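Local coordinates for aspartate-semialdehyde dehydrogenase (Cryptococcus neoformans var. neoformans JEC21, PDB 5CEF), which catalyses the NADPH-dependent reductive dephosphorylation of 4-phospho-L-aspartate to L-aspartate semialdehyde, the second step in making the aspartate family of amino acids, at residues A[256-261]-A[337-342]; A[180-185]-A[244-249]; A[321-326]-A[345-350]. One frame throughout, in Å; residues are numbered along the deposited sequence.

Contact 1: residues A[256-261]-A[337-342]; sequences GHTGCV and KFVCLI. With EDO (1,2-ethanediol), chain E.
Val261 lies over one face of the Phe338 ring. Its CB stands 3.9 Å from the ring centroid and 20° off the ring normal, which defines a CH-pi contact displaced toward the rim. CB sits above the rim and the methyls reach past it, CG1 beside CZ and CE2, CG2 beside CE1. Phe338 CG is set between the backbone N and the carbonyl carbon (chi1 61°). The ring beyond it leans toward the 256-261 strand. Pro166 of helix 158-174 and Ile328 also touch this phenylalanine. The His257 imidazole is met differently: the closest side-chain approach is at its base, His257 CB to Ile342 CG2 at 3.7 Å, while ND1 bonds to the backbone N of Ala187.

On the same face, the Cys340 SG rises between these two pairs, beside Gly259, and lies 4.1 Å from Val261 CG2. A 1,2-ethanediol, probably from the crystallisation liquor, sits here too; its O2 makes a weak hydrogen bond of 3.1 Å to His257 O. On the opposite face Thr258 CG2 meets Val339 CG1 at 3.9 Å.

Six backbone bonds, two each at His257-Ile342, Gly259-Cys340 and Val261-Phe338, fix the register; the strand directions differ by 159°. Beyond the last pair, Lys337 NZ hydrogen-bonds to Ala246 O of the second subunit and Ser245 OG of the second subunit, and forms a salt bridge with Glu217 of the second subunit.

This is an antiparallel ladder within the mixed sheet of the dimerisation domain. At one end it carries His257, the predicted proton acceptor, beside Cys158, the predicted acyl-thioester nucleophile, while Lys337, Val339 and Cys260 meet the second subunit.

Contact 2: residues A[180-185]-A[244-249]; sequences VIVTTL and VSATCT
Val182 CG1 meets Ala246 CB at 3.7 Å, the closest apolar side-chain contact between these strands. It marks the densely packed face, which also carries Val180, Val244, Thr184 and Cys248. Helix 158-174 reaches it through Ile163, and helix 212-224 through Ile216 and Thr220.

The other face is looser across the pair: Ile181 CG1 and Ser245 CB come no nearer than 4.4 Å, and at Thr183-Thr247 a water links the two hydroxyls. That water lies 2.9 Å from Thr183 OG1 and 2.7 Å from Thr247 OG1, with a weak bond to Val182 O as well. The residues on this face are buried, and the second subunit lies against it: Ile181 packs on Phe334 of the second subunit, and Thr183 OG1 forms a weak hydrogen bond with Thr183 OG1 of the second subunit.

Toward the C-terminal end the strands are gripped by a forked bond. Thr184 O takes the Thr249 hydroxyl at 2.7 Å, in the carbonyl plane and on a lone pair, and Thr249 N at 3.0 Å from 46° above that plane. A chi1 of 73° places Thr249 OG1 within reach of this carbonyl. The Thr184 hydroxyl itself is bonded to Gln186 OE1.

Ser245 and Thr247 each donate to the 180-185 strand (Val180 O, Val182 O) and accept from it (Val182 N, Thr184 N), the staggered pattern of parallel strands, whose directions differ by just 7°. Two neighbouring parallel strands with helix 212-224 between them in the chain and packed on one face form a beta-alpha-beta crossover; the opposite face serves the dimer interface.

Contact 3: residues A[321-326]-A[345-350]; sequences ACVSVG and VRLGAA
Arg346 reaches across to Ala321 and Cys322 at both ends of its side chain. At its start, CB rests on the sulfur of Cys322, 3.7 Å from SG. The chain then bends at CD (chi2 -122°) and again at NE. Farther out, NH1 comes alongside SG, which lies at the guanidinium edge. At the tip NH1 donates to Ala321 O at 2.7 Å. The acceptor lies in the guanidinium plane, at its edge, but the N-H...O angle is only 135° and NH1 stands 53° above the plane of the carbonyl, so the bond is bent at both ends. The other terminal nitrogen, NH2, bonds Leu317 O, which gives the guanidinium two backbone carbonyls to hold.

Next to this bond, Cys322 CB meets both CB and CD2 of Leu347, each at 3.7 Å. Leu347 CD2 reaches Val323 CG2 more loosely, at 4.4 Å.

The two segments join the lead-in to strand 323-330 with the turn that follows strand 336-342. Gly348 is the N-cap of helix 349-362, and Ala350 in its first turn packs on helix 19-29. The arrangement is thus a strand-to-helix connection, at the passage from the mixed sheet to the nucleotide-binding Rossmann domain.

In the fold
From the N terminus the chain first passes through the parallel Rossmann sheet, then lays down strand 177-186. Contact 2 closes the first loop, 58 residues long, when 244-249 returns beside 180-185. Contact 1 opens soon after, at 256-261, and closes at 337-342 after 75 more residues. Contact 3 opens inside that span, at 321-326, and closes beyond it, at 345-350, so contacts 1 and 3 cross, while contact 2 stands in series with both. Contacts 1 and 2 touch along strands 177-186 and 257-265; contacts 1 and 3 touch along 323-330 and 336-342. Contacts 1 and 2 meet the second subunit, whereas contact 3 leads into the C-terminal helix.

Contact 1: residues A[256-261]-A[337-342]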
ATOM      1  N   GLY A 256      -5.131  -9.586  -9.561  1.00 23.24           N
ATOM      2  CA  GLY A 256      -6.251 -10.322  -8.978  1.00 24.36           C
ATOM      3  C   GLY A 256      -7.521  -9.491  -8.852  1.00 22.95           C
ATOM      4  O   GLY A 256      -7.564  -8.571  -8.061  1.00 19.12           O
ATOM      5  N   HIS A 257      -8.554  -9.838  -9.626  1.00 22.67           N
ATOM      6  CA  HIS A 257      -9.844  -9.159  -9.517  1.00 22.29           C
ATOM      7  C   HIS A 257     -10.752  -9.989  -8.662  1.00 21.17           C
ATOM      8  O   HIS A 257     -11.051 -11.118  -9.007  1.00 21.18           O
ATOM      9  CB  HIS A 257     -10.505  -8.920 -10.897  1.00 21.97           C
ATOM     10  CG  HIS A 257      -9.705  -8.052 -11.813  1.00 24.21           C
ATOM     11  ND1 HIS A 257      -8.826  -7.115 -11.345  1.00 26.36           N
ATOM     12  CD2 HIS A 257      -9.659  -7.961 -13.162  1.00 26.02           C
ATOM     13  CE1 HIS A 257      -8.263  -6.484 -12.354  1.00 25.41           C
ATOM     14  NE2 HIS A 257      -8.748  -6.978 -13.470  1.00 26.36           N
ATOM     15  N   THR A 258     -11.266  -9.391  -7.611  1.00 21.18           N
ATOM     16  CA  THR A 258     -12.148 -10.077  -6.686  1.00 22.48           C
ATOM     17  C   THR A 258     -13.585  -9.638  -6.915  1.00 24.37           C
ATOM     18  O   THR A 258     -13.829  -8.479  -7.214  1.00 28.01           O
ATOM     19  CB  THR A 258     -11.732  -9.730  -5.266  1.00 22.42           C
ATOM     20  OG1 THR A 258     -10.356 -10.120  -5.079  1.00 22.94           O
ATOM     21  CG2 THR A 258     -12.607 -10.413  -4.277  1.00 23.56           C
ATOM     22  N   GLY A 259     -14.535 -10.568  -6.831  1.00 24.74           N
ATOM     23  CA  GLY A 259     -15.957 -10.256  -7.026  1.00 25.35           C
ATOM     24  C   GLY A 259     -16.810 -10.805  -5.902  1.00 26.06           C
ATOM     25  O   GLY A 259     -16.592 -11.932  -5.469  1.00 28.45           O
ATOM     26  N   CYS A 260     -17.758 -10.011  -5.441  1.00 24.11           N
ATOM     27  CA  CYS A 260     -18.672 -10.399  -4.385  1.00 24.72           C
ATOM     28  C   CYS A 260     -20.074 -10.510  -5.001  1.00 26.27           C
ATOM     29  O   CYS A 260     -20.667  -9.517  -5.352  1.00 26.83           O
ATOM     30  CB  CYS A 260     -18.668  -9.333  -3.281  1.00 24.85           C
ATOM     31  SG  CYS A 260     -17.098  -9.127  -2.372  1.00 29.54           S
ATOM     32  N   VAL A 261     -20.576 -11.733  -5.141  1.00 26.13           N
ATOM     33  CA  VAL A 261     -21.682 -12.037  -6.016  1.00 25.35           C
ATOM     34  C   VAL A 261     -22.848 -12.628  -5.247  1.00 25.95           C
ATOM     35  O   VAL A 261     -22.654 -13.527  -4.431  1.00 26.15           O
ATOM     36  CB  VAL A 261     -21.240 -13.025  -7.119  1.00 26.94           C
ATOM     37  CG1 VAL A 261     -22.350 -13.272  -8.138  1.00 27.02           C
ATOM     38  CG2 VAL A 261     -20.034 -12.480  -7.868  1.00 28.92           C
ATOM     39  N   LYS A 337     -24.759 -16.686  -2.208  1.00 30.46           N
ATOM     40  CA  LYS A 337     -23.706 -15.687  -2.447  1.00 31.20           C
ATOM     41  C   LYS A 337     -22.318 -16.249  -2.249  1.00 27.56           C
ATOM     42  O   LYS A 337     -22.124 -17.269  -1.591  1.00 29.62           O
ATOM     43  CB  LYS A 337     -23.907 -14.403  -1.607  1.00 28.35           C
ATOM     44  CG  LYS A 337     -23.908 -14.606  -0.108  1.00 29.28           C
ATOM     45  CD  LYS A 337     -24.236 -13.304   0.622  1.00 29.67           C
ATOM     46  CE  LYS A 337     -24.399 -13.558   2.130  1.00 30.37           C
ATOM     47  NZ  LYS A 337     -24.833 -12.410   2.954  1.00 30.60           N
ATOM     48  N   PHE A 338     -21.346 -15.578  -2.837  1.00 26.23           N
ATOM     49  CA  PHE A 338     -19.981 -16.085  -2.811  1.00 25.37           C
ATOM     50  C   PHE A 338     -18.987 -15.022  -3.210  1.00 23.80           C
ATOM     51  O   PHE A 338     -19.353 -13.916  -3.598  1.00 24.24           O
ATOM     52  CB  PHE A 338     -19.840 -17.318  -3.728  1.00 24.20           C
ATOM     53  CG  PHE A 338     -20.134 -17.048  -5.175  1.00 23.88           C
ATOM     54  CD1 PHE A 338     -19.150 -16.695  -6.025  1.00 24.54           C
ATOM     55  CD2 PHE A 338     -21.388 -17.196  -5.682  1.00 27.55           C
ATOM     56  CE1 PHE A 338     -19.396 -16.458  -7.364  1.00 25.54           C
ATOM     57  CE2 PHE A 338     -21.645 -16.991  -7.027  1.00 27.00           C
ATOM     58  CZ  PHE A 338     -20.644 -16.596  -7.869  1.00 25.41           C
ATOM     59  N   VAL A 339     -17.729 -15.387  -3.130  1.00 23.28           N
ATOM     60  CA  VAL A 339     -16.636 -14.532  -3.536  1.00 24.75           C
ATOM     61  C   VAL A 339     -15.853 -15.256  -4.637  1.00 25.47           C
ATOM     62  O   VAL A 339     -15.564 -16.427  -4.484  1.00 25.26           O
ATOM     63  CB  VAL A 339     -15.689 -14.279  -2.356  1.00 24.77           C
ATOM     64  CG1 VAL A 339     -14.456 -13.549  -2.818  1.00 24.95           C
ATOM     65  CG2 VAL A 339     -16.409 -13.481  -1.293  1.00 26.24           C
ATOM     66  N   CYS A 340     -15.493 -14.547  -5.698  1.00 23.74           N
ATOM     67  CA  CYS A 340     -14.724 -15.129  -6.787  1.00 24.18           C
ATOM     68  C   CYS A 340     -13.466 -14.319  -7.047  1.00 23.21           C
ATOM     69  O   CYS A 340     -13.391 -13.148  -6.699  1.00 26.34           O
ATOM     70  CB  CYS A 340     -15.576 -15.202  -8.073  1.00 24.92           C
ATOM     71  SG  CYS A 340     -16.248 -13.656  -8.724  1.00 25.03           S
ATOM     72  N   LEU A 341     -12.525 -14.947  -7.715  1.00 22.13           N
ATOM     73  CA  LEU A 341     -11.268 -14.342  -8.029  1.00 22.90           C
ATOM     74  C   LEU A 341     -10.842 -14.780  -9.396  1.00 22.92           C
ATOM     75  O   LEU A 341     -10.876 -15.964  -9.704  1.00 20.02           O
ATOM     76  CB  LEU A 341     -10.208 -14.805  -7.038  1.00 25.16           C
ATOM     77  CG  LEU A 341      -8.770 -14.393  -7.373  1.00 26.10           C
ATOM     78  CD1 LEU A 341      -8.589 -12.884  -7.285  1.00 26.52           C
ATOM     79  CD2 LEU A 341      -7.825 -15.099  -6.404  1.00 28.48           C
ATOM     80  N   ILE A 342     -10.355 -13.829 -10.193  1.00 24.84           N
ATOM     81  CA  ILE A 342      -9.690 -14.162 -11.454  1.00 25.88           C
ATOM     82  C   ILE A 342      -8.289 -13.623 -11.453  1.00 27.27           C
ATOM     83  O   ILE A 342      -8.047 -12.460 -11.140  1.00 27.46           O
ATOM     84  CB  ILE A 342     -10.429 -13.657 -12.705  1.00 24.84           C
ATOM     85  CG1 ILE A 342      -9.688 -14.105 -13.954  1.00 24.87           C
ATOM     86  CG2 ILE A 342     -10.558 -12.156 -12.710  1.00 23.89           C
ATOM     87  CD1 ILE A 342     -10.438 -13.795 -15.230  1.00 26.01           C
TER
HETATM   88  C1  EDO E 401     -14.086 -10.356 -11.385  1.00 47.93           C
HETATM   89  O1  EDO E 401     -14.151  -8.950 -11.105  1.00 50.57           O
HETATM   90  C2  EDO E 401     -14.033 -11.097 -10.047  1.00 51.55           C
HETATM   91  O2  EDO E 401     -13.631 -12.477 -10.074  1.00 45.96           O

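Contact 2: residues A[180-185]-A[244-249]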
ATOM      1  N   VAL A 180     -28.681 -11.399 -10.639  1.00 27.67           N
ATOM      2  CA  VAL A 180     -27.305 -11.327 -10.167  1.00 24.96           C
ATOM      3  C   VAL A 180     -26.899  -9.926  -9.727  1.00 24.16           C
ATOM      4  O   VAL A 180     -27.070  -8.960 -10.470  1.00 24.79           O
ATOM      5  CB  VAL A 180     -26.314 -11.754 -11.263  1.00 26.57           C
ATOM      6  CG1 VAL A 180     -24.875 -11.611 -10.756  1.00 27.40           C
ATOM      7  CG2 VAL A 180     -26.555 -13.196 -11.709  1.00 26.22           C
ATOM      8  N   ILE A 181     -26.337  -9.823  -8.529  1.00 25.54           N
ATOM      9  CA  ILE A 181     -25.789  -8.561  -8.025  1.00 28.56           C
ATOM     10  C   ILE A 181     -24.345  -8.776  -7.712  1.00 31.46           C
ATOM     11  O   ILE A 181     -23.971  -9.809  -7.157  1.00 33.32           O
ATOM     12  CB  ILE A 181     -26.533  -8.052  -6.776  1.00 30.68           C
ATOM     13  CG1 ILE A 181     -27.925  -7.589  -7.201  1.00 35.08           C
ATOM     14  CG2 ILE A 181     -25.800  -6.897  -6.127  1.00 29.10           C
ATOM     15  CD1 ILE A 181     -28.563  -6.577  -6.295  1.00 39.48           C
ATOM     16  N   VAL A 182     -23.517  -7.835  -8.113  1.00 31.00           N
ATOM     17  CA  VAL A 182     -22.109  -8.026  -7.960  1.00 30.48           C
ATOM     18  C   VAL A 182     -21.377  -6.723  -7.647  1.00 30.65           C
ATOM     19  O   VAL A 182     -21.628  -5.701  -8.283  1.00 32.43           O
ATOM     20  CB  VAL A 182     -21.496  -8.679  -9.215  1.00 31.48           C
ATOM     21  CG1 VAL A 182     -21.766  -7.858 -10.471  1.00 33.38           C
ATOM     22  CG2 VAL A 182     -19.983  -8.865  -9.032  1.00 35.24           C
ATOM     23  N   THR A 183     -20.454  -6.776  -6.694  1.00 26.35           N
ATOM     24  CA  THR A 183     -19.526  -5.702  -6.490  1.00 27.19           C
ATOM     25  C   THR A 183     -18.124  -6.247  -6.825  1.00 25.50           C
ATOM     26  O   THR A 183     -17.745  -7.284  -6.315  1.00 25.89           O
ATOM     27  CB  THR A 183     -19.583  -5.183  -5.030  1.00 28.04           C
ATOM     28  OG1 THR A 183     -20.879  -4.653  -4.733  1.00 26.21           O
ATOM     29  CG2 THR A 183     -18.565  -4.078  -4.825  1.00 28.20           C
ATOM     30  N   THR A 184     -17.351  -5.532  -7.638  1.00 24.29           N
ATOM     31  CA  THR A 184     -15.985  -5.938  -7.904  1.00 24.65           C
ATOM     32  C   THR A 184     -14.969  -5.069  -7.173  1.00 27.25           C
ATOM     33  O   THR A 184     -15.205  -3.880  -6.893  1.00 24.87           O
ATOM     34  CB  THR A 184     -15.616  -5.909  -9.402  1.00 25.07           C
ATOM     35  OG1 THR A 184     -15.627  -4.565  -9.873  1.00 26.41           O
ATOM     36  CG2 THR A 184     -16.577  -6.723 -10.201  1.00 24.30           C
ATOM     37  N   LEU A 185     -13.837  -5.709  -6.854  1.00 26.66           N
ATOM     38  CA  LEU A 185     -12.671  -5.055  -6.317  1.00 25.43           C
ATOM     39  C   LEU A 185     -11.530  -5.392  -7.263  1.00 25.00           C
ATOM     40  O   LEU A 185     -10.933  -6.470  -7.197  1.00 23.99           O
ATOM     41  CB  LEU A 185     -12.371  -5.545  -4.910  1.00 26.72           C
ATOM     42  CG  LEU A 185     -13.293  -5.139  -3.769  1.00 27.55           C
ATOM     43  CD1 LEU A 185     -14.661  -5.747  -3.936  1.00 31.80           C
ATOM     44  CD2 LEU A 185     -12.734  -5.595  -2.427  1.00 26.38           C
ATOM     45  N   VAL A 244     -29.016  -8.100 -14.048  1.00 29.61           N
ATOM     46  CA  VAL A 244     -27.702  -7.898 -13.497  1.00 32.27           C
ATOM     47  C   VAL A 244     -27.475  -6.464 -13.049  1.00 30.89           C
ATOM     48  O   VAL A 244     -27.769  -5.529 -13.788  1.00 29.27           O
ATOM     49  CB  VAL A 244     -26.602  -8.273 -14.523  1.00 34.10           C
ATOM     50  CG1 VAL A 244     -25.238  -8.260 -13.845  1.00 35.68           C
ATOM     51  CG2 VAL A 244     -26.839  -9.653 -15.110  1.00 31.59           C
ATOM     52  N   SER A 245     -26.941  -6.303 -11.832  1.00 28.60           N
ATOM     53  CA  SER A 245     -26.573  -4.977 -11.340  1.00 27.42           C
ATOM     54  C   SER A 245     -25.193  -5.056 -10.741  1.00 27.78           C
ATOM     55  O   SER A 245     -24.960  -5.840  -9.821  1.00 26.40           O
ATOM     56  CB  SER A 245     -27.579  -4.510 -10.295  1.00 26.33           C
ATOM     57  OG  SER A 245     -27.310  -3.225  -9.817  1.00 23.56           O
ATOM     58  N   ALA A 246     -24.306  -4.208 -11.241  1.00 28.06           N
ATOM     59  CA  ALA A 246     -22.923  -4.183 -10.814  1.00 29.48           C
ATOM     60  C   ALA A 246     -22.441  -2.825 -10.259  1.00 29.67           C
ATOM     61  O   ALA A 246     -22.891  -1.759 -10.682  1.00 29.93           O
ATOM     62  CB  ALA A 246     -22.045  -4.549 -11.991  1.00 29.41           C
ATOM     63  N   THR A 247     -21.491  -2.891  -9.332  1.00 28.33           N
ATOM     64  CA  THR A 247     -20.702  -1.749  -8.947  1.00 27.82           C
ATOM     65  C   THR A 247     -19.257  -2.209  -9.057  1.00 27.31           C
ATOM     66  O   THR A 247     -18.925  -3.288  -8.576  1.00 23.34           O
ATOM     67  CB  THR A 247     -20.991  -1.350  -7.510  1.00 31.15           C
ATOM     68  OG1 THR A 247     -22.397  -1.166  -7.292  1.00 31.13           O
ATOM     69  CG2 THR A 247     -20.299  -0.082  -7.207  1.00 35.46           C
ATOM     70  N   CYS A 248     -18.412  -1.430  -9.730  1.00 25.72           N
ATOM     71  CA  CYS A 248     -17.043  -1.840 -10.012  1.00 24.39           C
ATOM     72  C   CYS A 248     -16.099  -0.861  -9.395  1.00 25.44           C
ATOM     73  O   CYS A 248     -16.221   0.356  -9.597  1.00 25.75           O
ATOM     74  CB  CYS A 248     -16.797  -1.887 -11.502  1.00 25.04           C
ATOM     75  SG  CYS A 248     -17.705  -3.219 -12.316  1.00 26.03           S
ATOM     76  N   THR A 249     -15.189  -1.358  -8.556  1.00 26.68           N
ATOM     77  CA  THR A 249     -14.268  -0.476  -7.858  1.00 26.16           C
ATOM     78  C   THR A 249     -12.859  -0.879  -8.162  1.00 27.38           C
ATOM     79  O   THR A 249     -12.605  -2.013  -8.554  1.00 28.57           O
ATOM     80  CB  THR A 249     -14.451  -0.526  -6.355  1.00 24.66           C
ATOM     81  OG1 THR A 249     -13.945  -1.765  -5.875  1.00 26.40           O
ATOM     82  CG2 THR A 249     -15.879  -0.410  -5.999  1.00 23.79           C
TER
HETATM   83  O   HOH W   1     -23.122  -3.488  -6.216  1.00 31.58           O

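Contact 3: residues A[321-326]-A[345-350]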
ATOM      1  N   ALA A 321      -5.187 -23.367 -13.201  1.00 38.85           N
ATOM      2  CA  ALA A 321      -6.483 -22.792 -12.841  1.00 37.73           C
ATOM      3  C   ALA A 321      -6.421 -21.276 -12.722  1.00 35.84           C
ATOM      4  O   ALA A 321      -5.479 -20.721 -12.170  1.00 35.09           O
ATOM      5  CB  ALA A 321      -7.023 -23.396 -11.559  1.00 36.29           C
ATOM      6  N   CYS A 322      -7.459 -20.635 -13.244  1.00 36.80           N
ATOM      7  CA  CYS A 322      -7.476 -19.199 -13.454  1.00 38.71           C
ATOM      8  C   CYS A 322      -8.610 -18.472 -12.718  1.00 39.25           C
ATOM      9  O   CYS A 322      -8.461 -17.290 -12.431  1.00 40.33           O
ATOM     10  CB  CYS A 322      -7.481 -18.898 -14.951  1.00 43.48           C
ATOM     11  SG  CYS A 322      -5.800 -18.950 -15.606  1.00 59.37           S
ATOM     12  N   VAL A 323      -9.708 -19.184 -12.402  1.00 32.71           N
ATOM     13  CA  VAL A 323     -10.810 -18.647 -11.656  1.00 28.22           C
ATOM     14  C   VAL A 323     -11.051 -19.473 -10.395  1.00 30.25           C
ATOM     15  O   VAL A 323     -11.006 -20.693 -10.436  1.00 32.30           O
ATOM     16  CB  VAL A 323     -12.066 -18.640 -12.493  1.00 27.32           C
ATOM     17  CG1 VAL A 323     -13.258 -18.076 -11.720  1.00 24.97           C
ATOM     18  CG2 VAL A 323     -11.811 -17.820 -13.756  1.00 28.58           C
ATOM     19  N   SER A 324     -11.269 -18.819  -9.256  1.00 27.32           N
ATOM     20  CA  SER A 324     -11.593 -19.550  -8.053  1.00 27.09           C
ATOM     21  C   SER A 324     -12.710 -18.867  -7.311  1.00 27.30           C
ATOM     22  O   SER A 324     -13.043 -17.729  -7.604  1.00 31.35           O
ATOM     23  CB  SER A 324     -10.363 -19.780  -7.167  1.00 28.06           C
ATOM     24  OG  SER A 324      -9.592 -18.619  -6.944  1.00 32.00           O
ATOM     25  N   VAL A 325     -13.328 -19.593  -6.400  1.00 26.13           N
ATOM     26  CA  VAL A 325     -14.457 -19.120  -5.607  1.00 25.77           C
ATOM     27  C   VAL A 325     -14.384 -19.659  -4.187  1.00 25.66           C
ATOM     28  O   VAL A 325     -13.723 -20.683  -3.943  1.00 26.81           O
ATOM     29  CB  VAL A 325     -15.800 -19.578  -6.202  1.00 27.34           C
ATOM     30  CG1 VAL A 325     -15.943 -19.135  -7.661  1.00 27.69           C
ATOM     31  CG2 VAL A 325     -15.875 -21.081  -6.159  1.00 29.85           C
ATOM     32  N   GLY A 326     -15.091 -18.996  -3.281  1.00 24.40           N
ATOM     33  CA  GLY A 326     -15.006 -19.282  -1.861  1.00 23.46           C
ATOM     34  C   GLY A 326     -16.147 -18.591  -1.141  1.00 23.67           C
ATOM     35  O   GLY A 326     -16.958 -17.921  -1.789  1.00 25.35           O
ATOM     36  N   VAL A 345      -3.588 -11.898 -14.713  1.00 34.68           N
ATOM     37  CA  VAL A 345      -2.302 -12.023 -15.369  1.00 37.23           C
ATOM     38  C   VAL A 345      -2.300 -13.302 -16.187  1.00 35.73           C
ATOM     39  O   VAL A 345      -2.010 -13.276 -17.384  1.00 40.71           O
ATOM     40  CB  VAL A 345      -1.113 -12.005 -14.348  1.00 40.70           C
ATOM     41  CG1 VAL A 345       0.206 -12.408 -15.017  1.00 38.76           C
ATOM     42  CG2 VAL A 345      -0.976 -10.620 -13.715  1.00 40.09           C
ATOM     43  N   ARG A 346      -2.596 -14.422 -15.540  1.00 34.03           N
ATOM     44  CA  ARG A 346      -2.668 -15.669 -16.269  1.00 38.45           C
ATOM     45  C   ARG A 346      -3.808 -15.639 -17.320  1.00 38.35           C
ATOM     46  O   ARG A 346      -3.592 -16.035 -18.479  1.00 36.36           O
ATOM     47  CB  ARG A 346      -2.759 -16.872 -15.323  1.00 46.16           C
ATOM     48  CG  ARG A 346      -1.425 -17.619 -15.091  1.00 56.33           C
ATOM     49  CD  ARG A 346      -1.567 -19.091 -15.482  1.00 63.16           C
ATOM     50  NE  ARG A 346      -1.123 -20.009 -14.439  1.00 63.87           N
ATOM     51  CZ  ARG A 346      -1.861 -20.483 -13.445  1.00 67.58           C
ATOM     52  NH1 ARG A 346      -3.132 -20.125 -13.287  1.00 77.06           N
ATOM     53  NH2 ARG A 346      -1.312 -21.341 -12.600  1.00 69.85           N
ATOM     54  N   LEU A 347      -5.012 -15.193 -16.932  1.00 33.89           N
ATOM     55  CA  LEU A 347      -6.148 -15.211 -17.861  1.00 33.35           C
ATOM     56  C   LEU A 347      -6.510 -13.801 -18.284  1.00 34.40           C
ATOM     57  O   LEU A 347      -7.607 -13.317 -18.041  1.00 38.18           O
ATOM     58  CB  LEU A 347      -7.325 -15.967 -17.263  1.00 30.88           C
ATOM     59  CG  LEU A 347      -8.512 -16.215 -18.178  1.00 31.30           C
ATOM     60  CD1 LEU A 347      -8.083 -16.755 -19.531  1.00 31.60           C
ATOM     61  CD2 LEU A 347      -9.513 -17.154 -17.507  1.00 31.50           C
ATOM     62  N   GLY A 348      -5.527 -13.147 -18.895  1.00 36.87           N
ATOM     63  CA  GLY A 348      -5.683 -11.802 -19.393  1.00 36.26           C
ATOM     64  C   GLY A 348      -6.232 -11.754 -20.813  1.00 34.72           C
ATOM     65  O   GLY A 348      -6.634 -12.779 -21.371  1.00 35.95           O
ATOM     66  N   ALA A 349      -6.264 -10.559 -21.401  1.00 32.81           N
ATOM     67  CA  ALA A 349      -6.801 -10.359 -22.761  1.00 34.16           C
ATOM     68  C   ALA A 349      -6.104 -11.225 -23.826  1.00 32.88           C
ATOM     69  O   ALA A 349      -6.746 -11.796 -24.695  1.00 36.05           O
ATOM     70  CB  ALA A 349      -6.717  -8.877 -23.152  1.00 32.56           C
ATOM     71  N   ALA A 350      -4.788 -11.246 -23.787  1.00 28.32           N
ATOM     72  CA  ALA A 350      -4.061 -11.936 -24.797  1.00 29.13           C
ATOM     73  C   ALA A 350      -4.372 -13.448 -24.652  1.00 31.15           C
ATOM     74  O   ALA A 350      -4.718 -14.097 -25.654  1.00 27.65           O
ATOM     75  CB  ALA A 350      -2.565 -11.662 -24.671  1.00 30.09           C
TER